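Local coordinates for hypothetical membrane spanning protein (Thermus thermophilus, PDB 2VPZ) that probably serves as the quinone-binding, membrane-spanning subunit of a polysulfide reductase complex, at residues C[126-131]-C[154-159]; C[133-138]-C[146-151]; C[141-146]-C[199-204]; C[214-219]-C[231-236]. One frame throughout, in Å; residues are numbered along the deposited sequence.

Contact 1. Residues C[126-131]-C[154-159]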
loop_
_atom_site.group_PDB
_atom_site.type_symbol
_atom_site.label_atom_id
_atom_site.label_comp_id
_atom_site.label_asym_id
_atom_site.label_seq_id
_atom_site.Cartn_x
_atom_site.Cartn_y
_atom_site.Cartn_z
ATOM N N VAL C 126 4.504 -24.749 38.129
ATOM C CA VAL C 126 5.127 -23.597 37.472
ATOM C C VAL C 126 6.252 -24.138 36.532
ATOM O O VAL C 126 6.254 -23.815 35.356
ATOM C CB VAL C 126 5.741 -22.573 38.523
ATOM C CG1 VAL C 126 6.542 -21.456 37.807
ATOM C CG2 VAL C 126 4.625 -21.976 39.401
ATOM N N ALA C 127 7.152 -24.981 37.040
ATOM C CA ALA C 127 8.260 -25.588 36.260
ATOM C C ALA C 127 7.873 -26.516 35.076
ATOM O O ALA C 127 8.650 -26.681 34.121
ATOM C CB ALA C 127 9.263 -26.336 37.206
ATOM N N LEU C 128 6.687 -27.129 35.145
ATOM C CA LEU C 128 6.119 -28.034 34.097
ATOM C C LEU C 128 5.436 -27.231 32.992
ATOM O O LEU C 128 5.262 -27.700 31.857
ATOM C CB LEU C 128 5.059 -28.987 34.698
ATOM C CG LEU C 128 5.439 -30.350 35.302
ATOM C CD1 LEU C 128 4.369 -30.835 36.302
ATOM C CD2 LEU C 128 5.662 -31.400 34.190
ATOM N N SER C 129 5.013 -26.037 33.376
ATOM C CA SER C 129 4.286 -25.093 32.542
ATOM C C SER C 129 5.101 -24.046 31.765
ATOM O O SER C 129 4.688 -23.618 30.685
ATOM C CB SER C 129 3.256 -24.325 33.417
ATOM O OG SER C 129 2.168 -25.093 33.835
ATOM N N TYR C 130 6.245 -23.635 32.283
ATOM C CA TYR C 130 7.025 -22.582 31.641
ATOM C C TYR C 130 7.708 -22.882 30.274
ATOM O O TYR C 130 7.801 -21.989 29.420
ATOM C CB TYR C 130 8.005 -21.926 32.648
ATOM C CG TYR C 130 9.474 -22.306 32.508
ATOM C CD1 TYR C 130 10.321 -21.629 31.607
ATOM C CD2 TYR C 130 10.028 -23.354 33.267
ATOM C CE1 TYR C 130 11.688 -21.991 31.458
ATOM C CE2 TYR C 130 11.393 -23.727 33.126
ATOM C CZ TYR C 130 12.219 -23.041 32.220
ATOM O OH TYR C 130 13.537 -23.408 32.069
ATOM N N PRO C 131 8.184 -24.137 30.049
ATOM C CA PRO C 131 8.807 -24.440 28.750
ATOM C C PRO C 131 7.898 -24.248 27.501
ATOM O O PRO C 131 8.302 -23.592 26.535
ATOM C CB PRO C 131 9.305 -25.873 28.885
ATOM C CG PRO C 131 9.532 -26.056 30.366
ATOM C CD PRO C 131 8.455 -25.200 31.034
ATOM N N LEU C 154 2.335 -32.391 29.140
ATOM C CA LEU C 154 2.034 -33.821 29.025
ATOM C C LEU C 154 3.280 -34.676 28.754
ATOM O O LEU C 154 3.383 -35.823 29.199
ATOM C CB LEU C 154 0.981 -34.104 27.922
ATOM C CG LEU C 154 -0.506 -33.812 28.243
ATOM C CD1 LEU C 154 -1.310 -33.574 26.941
ATOM C CD2 LEU C 154 -1.128 -34.962 29.074
ATOM N N THR C 155 4.242 -34.115 28.046
ATOM C CA THR C 155 5.454 -34.842 27.698
ATOM C C THR C 155 6.469 -34.931 28.855
ATOM O O THR C 155 7.232 -35.915 28.962
ATOM C CB THR C 155 6.057 -34.229 26.377
ATOM O OG1 THR C 155 6.002 -35.197 25.331
ATOM C CG2 THR C 155 7.466 -33.742 26.604
ATOM N N ALA C 156 6.447 -33.936 29.738
ATOM C CA ALA C 156 7.309 -33.886 30.920
ATOM C C ALA C 156 6.828 -34.968 31.927
ATOM O O ALA C 156 7.622 -35.501 32.717
ATOM C CB ALA C 156 7.248 -32.457 31.573
ATOM N N LEU C 157 5.539 -35.305 31.851
ATOM C CA LEU C 157 4.920 -36.342 32.682
ATOM C C LEU C 157 5.299 -37.749 32.156
ATOM O O LEU C 157 5.633 -38.638 32.939
ATOM C CB LEU C 157 3.391 -36.138 32.782
ATOM C CG LEU C 157 2.971 -34.818 33.479
ATOM C CD1 LEU C 157 1.448 -34.566 33.358
ATOM C CD2 LEU C 157 3.431 -34.850 34.957
ATOM N N VAL C 158 5.272 -37.954 30.847
ATOM C CA VAL C 158 5.691 -39.234 30.288
ATOM C C VAL C 158 7.198 -39.509 30.684
ATOM O O VAL C 158 7.575 -40.657 30.960
ATOM C CB VAL C 158 5.498 -39.262 28.729
ATOM C CG1 VAL C 158 5.910 -40.614 28.162
ATOM C CG2 VAL C 158 4.015 -38.949 28.380
ATOM N N LEU C 159 8.034 -38.464 30.755
ATOM C CA LEU C 159 9.451 -38.613 31.172
ATOM C C LEU C 159 9.582 -39.029 32.658
ATOM O O LEU C 159 10.316 -39.959 32.972
ATOM C CB LEU C 159 10.292 -37.334 30.935
ATOM C CG LEU C 159 10.532 -36.877 29.484
ATOM C CD1 LEU C 159 11.460 -35.652 29.436
ATOM C CD2 LEU C 159 11.126 -38.026 28.665
#
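Leu128 and Ala156 join two consecutive membrane helices, 117-136 and 148-166, near the middle of the chain. The contact is narrow: Leu128 CA and Ala156 CA, the nearest pair across the segments, are 6.8 Å apart, and just 118 Å² of surface is buried. One methyl group does the bridging. Leu128 CD2 lies 3.2 Å from Ala156 CB, shorter than two methyl groups usually stand, so at 2.40 Å resolution the exact separation is doubtful, although the pairing itself is not. The same CD2 is 4.2 Å from Leu157 CD2, and these two leucine side chains cross at about a right angle. Leu128 CG stands beside the backbone N and anti to the carbonyl carbon (chi1 -88°), which carries the branched end across to the other helix. Leu157 sets off alongside the interface, and its CD2 ends nearer to the partner helix.

Both segments belong to predicted transmembrane helices of the polysulfide reductase family, and the first is bent at Pro131, whose ring nitrogen has no bond to the preceding turn. Just before the bend sits Tyr130, a residue that binds menaquinone and ubiquinone-1 in other structures of this protein. Pro131 CG rests 4.0 Å above one face of the Tyr130 ring, offset toward the rim. Tyr130 OH makes a weak hydrogen bond to His21 NE2, His21 also being a ubiquinone-1-binding residue in another structure of this protein. On the second helix, Ala156 also packs on Arg239 of helix 227-245, while Leu157 touches Leu179 and Leu33.

Contact 2. Residues C[133-138]-C[146-151]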
loop_
_atom_site.group_PDB
_atom_site.type_symbol
_atom_site.label_atom_id
_atom_site.label_comp_id
_atom_site.label_asym_id
_atom_site.label_seq_id
_atom_site.Cartn_x
_atom_site.Cartn_y
_atom_site.Cartn_z
ATOM N N LEU C 133 5.338 -22.440 27.219
ATOM C CA LEU C 133 5.035 -21.006 27.102
ATOM C C LEU C 133 6.292 -20.197 26.653
ATOM O O LEU C 133 6.142 -19.131 26.057
ATOM C CB LEU C 133 4.414 -20.426 28.410
ATOM C CG LEU C 133 3.009 -20.884 28.864
ATOM C CD1 LEU C 133 2.584 -20.144 30.149
ATOM C CD2 LEU C 133 1.960 -20.636 27.750
ATOM N N ALA C 134 7.509 -20.690 26.924
ATOM C CA ALA C 134 8.734 -19.995 26.479
ATOM C C ALA C 134 8.761 -20.048 24.936
ATOM O O ALA C 134 9.295 -19.146 24.267
ATOM C CB ALA C 134 10.041 -20.644 27.080
ATOM N N LEU C 135 8.167 -21.100 24.374
ATOM C CA LEU C 135 8.018 -21.283 22.919
ATOM C C LEU C 135 6.808 -20.481 22.373
ATOM O O LEU C 135 6.978 -19.557 21.568
ATOM C CB LEU C 135 7.816 -22.780 22.535
ATOM C CG LEU C 135 8.853 -23.805 22.988
ATOM C CD1 LEU C 135 8.703 -25.132 22.216
ATOM C CD2 LEU C 135 10.282 -23.229 22.807
ATOM N N ALA C 136 5.624 -20.862 22.842
ATOM C CA ALA C 136 4.287 -20.334 22.478
ATOM C C ALA C 136 3.959 -18.833 22.512
ATOM O O ALA C 136 3.017 -18.394 21.869
ATOM C CB ALA C 136 3.171 -21.135 23.257
ATOM N N VAL C 137 4.708 -18.055 23.284
ATOM C CA VAL C 137 4.513 -16.591 23.368
ATOM C C VAL C 137 5.071 -15.850 22.133
ATOM O O VAL C 137 4.772 -14.669 21.901
ATOM C CB VAL C 137 5.187 -15.951 24.654
ATOM C CG1 VAL C 137 4.404 -16.317 25.924
ATOM C CG2 VAL C 137 6.658 -16.404 24.751
ATOM N N ASN C 138 5.908 -16.558 21.362
ATOM C CA ASN C 138 6.541 -16.021 20.134
ATOM C C ASN C 138 5.618 -16.284 18.968
ATOM O O ASN C 138 5.816 -17.226 18.189
ATOM C CB ASN C 138 7.895 -16.704 19.911
ATOM C CG ASN C 138 8.765 -16.665 21.124
ATOM O OD1 ASN C 138 9.216 -17.708 21.623
ATOM N ND2 ASN C 138 8.965 -15.460 21.653
ATOM N N GLY C 146 -0.204 -22.446 19.960
ATOM C CA GLY C 146 -0.831 -22.794 21.225
ATOM C C GLY C 146 -0.661 -24.209 21.766
ATOM O O GLY C 146 -0.503 -24.369 22.968
ATOM N N LEU C 147 -0.675 -25.222 20.900
ATOM C CA LEU C 147 -0.491 -26.640 21.308
ATOM C C LEU C 147 0.817 -26.912 22.113
ATOM O O LEU C 147 0.922 -27.917 22.827
ATOM C CB LEU C 147 -0.561 -27.619 20.108
ATOM C CG LEU C 147 -1.658 -28.672 19.888
ATOM C CD1 LEU C 147 -1.199 -29.705 18.822
ATOM C CD2 LEU C 147 -2.021 -29.411 21.200
ATOM N N MET C 148 1.816 -26.035 21.946
ATOM C CA MET C 148 3.111 -26.152 22.626
ATOM C C MET C 148 2.871 -26.043 24.143
ATOM O O MET C 148 3.629 -26.595 24.957
ATOM C CB MET C 148 4.102 -25.060 22.183
ATOM C CG MET C 148 4.493 -25.081 20.696
ATOM S SD MET C 148 5.315 -26.607 20.187
ATOM C CE MET C 148 4.081 -27.314 19.051
ATOM N N ALA C 149 1.831 -25.301 24.516
ATOM C CA ALA C 149 1.451 -25.157 25.911
ATOM C C ALA C 149 0.731 -26.459 26.392
ATOM O O ALA C 149 0.527 -26.644 27.590
ATOM C CB ALA C 149 0.546 -23.914 26.124
ATOM N N GLY C 150 0.356 -27.330 25.458
ATOM C CA GLY C 150 -0.273 -28.592 25.794
ATOM C C GLY C 150 0.692 -29.766 25.671
ATOM O O GLY C 150 0.738 -30.680 26.525
ATOM N N LEU C 151 1.488 -29.753 24.607
ATOM C CA LEU C 151 2.498 -30.767 24.330
ATOM C C LEU C 151 3.655 -30.775 25.350
ATOM O O LEU C 151 4.143 -31.847 25.739
ATOM C CB LEU C 151 3.071 -30.602 22.905
ATOM C CG LEU C 151 2.157 -31.067 21.760
ATOM C CD1 LEU C 151 2.815 -30.814 20.387
ATOM C CD2 LEU C 151 1.828 -32.565 21.935
#
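Ala136 and Met148 meet through their CB atoms, 4.2 Å apart, where helix 117-136 runs out and helix 148-166 gets under way. Two further apolar pairs complete the first shell. Leu135 CD1 approaches Met148 SD at 4.2 Å, so the methionine offers its sulfur to one neighbour and its CB to the other. Leu133 CD2 touches Ala149 CB at 3.9 Å, although the leucine's first bond sets off away from the partner segment; with CG beside the backbone N (chi1 -67°), its CD2 branch is brought round to the alanine.

Met148 likewise has CG beside its backbone N, but the chain then bends at chi2 (-61°) and again at chi3 (113°), which carries its outer end off the interface toward Tyr190 and Leu242. Small residues keep the backbones close: Gly146 CA lies 5.8 Å from Ala136 CA, neither residue having more than a methyl group. Behind these side chains, the turn leading into the second helix is tightened, Leu147 O accepting from both Gly150 N and Leu151 N. Further out, Leu133 packs on Leu192 and Ala149 on Thr193, both of the second copy of this protein, so this pair of helices also meets the subunit interface. Trp144, in the short connection between the helices, packs on Leu135.

The cross-contact chemistry is entirely apolar, a matter of methyl, methylene and thioether surfaces in a buried setting; the fit of these surfaces, rather than polar bonding, holds the two segments together.

Contact 3. Residues C[141-146]-C[199-204]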
loop_
_atom_site.group_PDB
_atom_site.type_symbol
_atom_site.label_atom_id
_atom_site.label_comp_id
_atom_site.label_asym_id
_atom_site.label_seq_id
_atom_site.Cartn_x
_atom_site.Cartn_y
_atom_site.Cartn_z
ATOM N N ARG C 141 6.837 -16.897 15.221
ATOM C CA ARG C 141 7.324 -18.235 14.831
ATOM C C ARG C 141 6.082 -19.126 14.560
ATOM O O ARG C 141 5.481 -19.629 15.499
ATOM C CB ARG C 141 8.170 -18.845 15.982
ATOM C CG ARG C 141 9.264 -17.936 16.596
ATOM C CD ARG C 141 10.549 -17.896 15.735
ATOM N NE ARG C 141 11.482 -16.808 16.087
ATOM C CZ ARG C 141 12.590 -16.488 15.416
ATOM N NH1 ARG C 141 12.946 -17.167 14.329
ATOM N NH2 ARG C 141 13.360 -15.481 15.824
ATOM N N PRO C 142 5.702 -19.343 13.263
ATOM C CA PRO C 142 4.543 -20.208 12.989
ATOM C C PRO C 142 4.425 -21.664 13.574
ATOM O O PRO C 142 3.317 -22.187 13.716
ATOM C CB PRO C 142 4.405 -20.244 11.469
ATOM C CG PRO C 142 5.160 -19.006 10.975
ATOM C CD PRO C 142 6.260 -18.773 12.032
ATOM N N LEU C 143 5.533 -22.336 13.864
ATOM C CA LEU C 143 5.442 -23.705 14.406
ATOM C C LEU C 143 5.164 -23.740 15.924
ATOM O O LEU C 143 4.595 -24.697 16.442
ATOM C CB LEU C 143 6.689 -24.571 14.047
ATOM C CG LEU C 143 7.048 -24.673 12.546
ATOM C CD1 LEU C 143 8.035 -25.835 12.278
ATOM C CD2 LEU C 143 5.767 -24.848 11.716
ATOM N N TRP C 144 5.535 -22.680 16.642
ATOM C CA TRP C 144 5.303 -22.628 18.090
ATOM C C TRP C 144 3.947 -22.094 18.466
ATOM O O TRP C 144 3.831 -21.093 19.184
ATOM C CB TRP C 144 6.405 -21.802 18.762
ATOM C CG TRP C 144 7.703 -22.523 18.702
ATOM C CD1 TRP C 144 7.888 -23.864 18.434
ATOM C CD2 TRP C 144 9.013 -21.989 18.923
ATOM N NE1 TRP C 144 9.222 -24.178 18.480
ATOM C CE2 TRP C 144 9.935 -23.050 18.784
ATOM C CE3 TRP C 144 9.500 -20.706 19.247
ATOM C CZ2 TRP C 144 11.341 -22.864 18.938
ATOM C CZ3 TRP C 144 10.887 -20.513 19.405
ATOM C CH2 TRP C 144 11.787 -21.589 19.256
ATOM N N ASN C 145 2.904 -22.764 18.003
ATOM C CA ASN C 145 1.552 -22.303 18.293
ATOM C C ASN C 145 1.054 -22.769 19.679
ATOM O O ASN C 145 1.812 -23.371 20.460
ATOM C CB ASN C 145 0.582 -22.715 17.152
ATOM C CG ASN C 145 0.208 -24.195 17.167
ATOM O OD1 ASN C 145 -0.470 -24.698 16.267
ATOM N ND2 ASN C 145 0.657 -24.901 18.208
ATOM N N GLY C 146 -0.204 -22.446 19.960
ATOM C CA GLY C 146 -0.831 -22.794 21.225
ATOM C C GLY C 146 -0.661 -24.209 21.766
ATOM O O GLY C 146 -0.503 -24.369 22.968
ATOM N N ARG C 199 3.263 -26.403 7.877
ATOM C CA ARG C 199 3.197 -27.878 7.943
ATOM C C ARG C 199 4.209 -28.452 6.925
ATOM O O ARG C 199 4.926 -29.416 7.225
ATOM C CB ARG C 199 1.810 -28.447 7.619
ATOM C CG ARG C 199 1.841 -29.946 7.264
ATOM C CD ARG C 199 0.451 -30.508 6.934
ATOM N NE ARG C 199 -0.647 -29.668 7.413
ATOM C CZ ARG C 199 -1.515 -29.010 6.644
ATOM N NH1 ARG C 199 -1.438 -29.077 5.319
ATOM N NH2 ARG C 199 -2.471 -28.269 7.208
ATOM N N GLY C 200 4.253 -27.848 5.737
ATOM C CA GLY C 200 5.179 -28.237 4.683
ATOM C C GLY C 200 6.624 -27.981 5.088
ATOM O O GLY C 200 7.539 -28.715 4.696
ATOM N N HIS C 201 6.844 -26.923 5.870
ATOM C CA HIS C 201 8.198 -26.643 6.370
ATOM C C HIS C 201 8.574 -27.716 7.440
ATOM O O HIS C 201 9.661 -28.293 7.351
ATOM C CB HIS C 201 8.367 -25.204 6.955
ATOM C CG HIS C 201 9.664 -24.932 7.640
ATOM N ND1 HIS C 201 10.806 -24.581 6.980
ATOM C CD2 HIS C 201 9.987 -24.972 8.937
ATOM C CE1 HIS C 201 11.782 -24.424 7.845
ATOM N NE2 HIS C 201 11.306 -24.656 9.048
ATOM N N LEU C 202 7.701 -27.999 8.423
ATOM C CA LEU C 202 7.933 -29.062 9.436
ATOM C C LEU C 202 8.219 -30.420 8.715
ATOM O O LEU C 202 9.198 -31.100 9.030
ATOM C CB LEU C 202 6.734 -29.256 10.421
ATOM C CG LEU C 202 6.739 -30.444 11.428
ATOM C CD1 LEU C 202 7.753 -30.188 12.575
ATOM C CD2 LEU C 202 5.326 -30.715 11.998
ATOM N N LEU C 203 7.388 -30.807 7.750
ATOM C CA LEU C 203 7.576 -32.064 7.013
ATOM C C LEU C 203 8.929 -32.114 6.237
ATOM O O LEU C 203 9.664 -33.102 6.340
ATOM C CB LEU C 203 6.355 -32.411 6.106
ATOM C CG LEU C 203 4.976 -32.687 6.772
ATOM C CD1 LEU C 203 3.987 -33.352 5.776
ATOM C CD2 LEU C 203 5.148 -33.584 8.030
ATOM N N GLU C 204 9.289 -31.079 5.488
ATOM C CA GLU C 204 10.594 -31.082 4.805
ATOM C C GLU C 204 11.798 -31.208 5.792
ATOM O O GLU C 204 12.570 -32.166 5.705
ATOM C CB GLU C 204 10.798 -29.813 3.935
ATOM C CG GLU C 204 10.073 -29.834 2.585
ATOM C CD GLU C 204 9.559 -28.457 2.133
ATOM O OE1 GLU C 204 8.521 -28.411 1.427
ATOM O OE2 GLU C 204 10.202 -27.438 2.486
#
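Segment 141-146 has no regular secondary structure but folds into a type I beta turn from Arg141 to Trp144, with Trp144 N bonded to Arg141 O at 3.3 Å, and Trp144 then centres an inverse gamma turn with a weak bond from Asn145 N to Leu143 O. This turn links the membrane helices 117-136 and 148-166, and the partner is the short helix 196-205, which lies between two later predicted membrane spans. The contact is thus loop against helix, its centre about 19 Å from the centre of the chain and away from the quinone-binding residues.

A single side chain of the turn carries it. Leu143 points to the helix with CG beside its backbone N (chi1 -55°), and its CD1 reaches both His201 and Leu202. It meets the imidazole at the edge, in the ring plane, 4.0 Å from His201 CD2, and the two side chains cross at about a right angle. His201 has CG anti to its backbone N (chi1 172°), which carries the ring edge to the methyl group. The CB of Leu202 meets the same CD1 from a different direction, roughly at right angles to the first.

Other partners lie around the contact. His201 stacks on Trp248, while Arg141 uses NE and NH2 to bond the backbone of a chain of another protein in the assembly. Trp144 NE1 is bonded to Leu242 O, and Leu143 O to the hydroxyl of Tyr190, a residue on which Leu202 also packs. At the helix itself, Leu143 CD1 lies 4.1 Å from Leu202 CB.

Contact 4. Residues C[214-219]-C[231-236]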
loop_
_atom_site.group_PDB
_atom_site.type_symbol
_atom_site.label_atom_id
_atom_site.label_comp_id
_atom_site.label_asym_id
_atom_site.label_seq_id
_atom_site.Cartn_x
_atom_site.Cartn_y
_atom_site.Cartn_z
ATOM N N LEU C 214 6.589 -40.952 16.740
ATOM C CA LEU C 214 5.158 -41.304 16.880
ATOM C C LEU C 214 5.076 -42.861 16.931
ATOM O O LEU C 214 4.490 -43.427 17.860
ATOM C CB LEU C 214 4.285 -40.760 15.709
ATOM C CG LEU C 214 3.947 -39.254 15.612
ATOM C CD1 LEU C 214 2.889 -38.965 14.514
ATOM C CD2 LEU C 214 3.442 -38.761 16.978
ATOM N N LEU C 215 5.655 -43.567 15.956
ATOM C CA LEU C 215 5.675 -45.043 15.988
ATOM C C LEU C 215 6.329 -45.535 17.295
ATOM O O LEU C 215 5.719 -46.253 18.085
ATOM C CB LEU C 215 6.406 -45.667 14.781
ATOM C CG LEU C 215 5.768 -45.642 13.391
ATOM C CD1 LEU C 215 6.347 -46.782 12.516
ATOM C CD2 LEU C 215 4.231 -45.778 13.496
ATOM N N LEU C 216 7.583 -45.166 17.514
ATOM C CA LEU C 216 8.324 -45.528 18.736
ATOM C C LEU C 216 7.418 -45.596 20.004
ATOM O O LEU C 216 7.277 -46.646 20.657
ATOM C CB LEU C 216 9.485 -44.553 19.018
ATOM C CG LEU C 216 10.963 -44.948 18.885
ATOM C CD1 LEU C 216 11.704 -44.815 20.239
ATOM C CD2 LEU C 216 11.083 -46.387 18.354
ATOM N N GLY C 217 6.827 -44.448 20.335
ATOM C CA GLY C 217 5.966 -44.306 21.491
ATOM C C GLY C 217 4.806 -45.281 21.611
ATOM O O GLY C 217 4.218 -45.437 22.697
ATOM N N LEU C 218 4.460 -45.944 20.508
ATOM C CA LEU C 218 3.375 -46.952 20.470
ATOM C C LEU C 218 3.775 -48.263 21.196
ATOM O O LEU C 218 2.914 -49.077 21.547
ATOM C CB LEU C 218 2.912 -47.262 19.006
ATOM C CG LEU C 218 2.145 -46.216 18.173
ATOM C CD1 LEU C 218 1.640 -46.824 16.850
ATOM C CD2 LEU C 218 0.955 -45.653 18.970
ATOM N N GLY C 219 5.081 -48.439 21.394
ATOM C CA GLY C 219 5.651 -49.563 22.103
ATOM C C GLY C 219 5.458 -49.427 23.610
ATOM O O GLY C 219 5.887 -50.279 24.404
ATOM N N GLY C 231 8.556 -45.034 25.649
ATOM C CA GLY C 231 7.853 -43.841 26.099
ATOM C C GLY C 231 8.771 -42.670 26.411
ATOM O O GLY C 231 8.438 -41.505 26.128
ATOM N N LEU C 232 9.941 -42.967 26.993
ATOM C CA LEU C 232 11.013 -41.983 27.330
ATOM C C LEU C 232 11.626 -41.380 26.049
ATOM O O LEU C 232 11.747 -40.154 25.918
ATOM C CB LEU C 232 12.149 -42.600 28.175
ATOM C CG LEU C 232 12.103 -42.625 29.718
ATOM C CD1 LEU C 232 12.700 -43.936 30.275
ATOM C CD2 LEU C 232 12.833 -41.395 30.308
ATOM N N LEU C 233 12.038 -42.236 25.121
ATOM C CA LEU C 233 12.642 -41.790 23.877
ATOM C C LEU C 233 11.625 -41.054 22.967
ATOM O O LEU C 233 11.995 -40.107 22.278
ATOM C CB LEU C 233 13.343 -42.963 23.135
ATOM C CG LEU C 233 14.214 -43.923 23.990
ATOM C CD1 LEU C 233 14.753 -45.092 23.139
ATOM C CD2 LEU C 233 15.370 -43.155 24.667
ATOM N N ALA C 234 10.356 -41.445 22.957
ATOM C CA ALA C 234 9.384 -40.722 22.125
ATOM C C ALA C 234 9.164 -39.304 22.686
ATOM O O ALA C 234 9.253 -38.308 21.953
ATOM C CB ALA C 234 8.006 -41.467 22.025
ATOM N N ALA C 235 8.925 -39.209 23.994
ATOM C CA ALA C 235 8.719 -37.920 24.666
ATOM C C ALA C 235 9.927 -36.945 24.610
ATOM O O ALA C 235 9.729 -35.721 24.558
ATOM C CB ALA C 235 8.266 -38.151 26.144
ATOM N N ALA C 236 11.165 -37.461 24.621
ATOM C CA ALA C 236 12.384 -36.627 24.557
ATOM C C ALA C 236 12.733 -36.271 23.107
ATOM O O ALA C 236 13.177 -35.161 22.799
ATOM C CB ALA C 236 13.604 -37.322 25.258
#
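Leu216 crosses Leu233 obliquely, and beside them the methyl group of Ala234 faces the bare backbone of Gly217. These two pairs join helix 210-217 to helix 227-245, the last two helices of the chain. In the leucine pair, Leu216 CD1 stands 3.8 Å from Leu233 CB, so the tip of one side chain presses against the root of the other. Leu233 has CG beside its backbone N (chi1 -44°), and its branched end runs on past the point of contact. Leu216 is directed at the partner helix, while Leu233 leaves its own helix flanking the interface; the leucine pair forms the outer edge of the contact, with Leu233 on the surface, where it may face lipid.

The inner pair is arranged differently. Ala234 CB points toward the other backbone, 3.5 Å from Gly217 CA and 3.6 Å from Gly217 N. Glycine brings no side chain to this spot, and Gly217 CA and Ala234 CA are 5.0 Å apart, a small-residue packing of the kind that lets membrane helices approach closely.

Behind the interface, Gly217 O accepts a hydrogen bond from Thr220 OG1, and Ala235 turns to Thr155, Val158 and Leu159 of helix 148-166. With methyl and methylene groups set against carbon and backbone surface, cohesion across the contact depends on dispersion and on a close fit at Gly217.

In the fold
Contacts 1 and 2 join the same two helices, 117-136 and 148-166, at two levels whose centres are 11 Å apart, contact 2 nested within the loop that contact 1 closes. Contact 3 shares Gly146 with contact 2 and touches it directly, Met148 CE lying 3.7 Å from Leu143 O. Contact 4 is reached from contact 1 through helix 148-166: Val158 CG1 lies 3.4 Å from Gly231 O. The quinone-binding residue Tyr130 is part of contact 1; His21 is about 11 Å from Ala156, side chain to side chain, and about 9 Å from Leu135 of contact 2. Contacts 3 and 4 lie away from that site, with centres 21 Å apart.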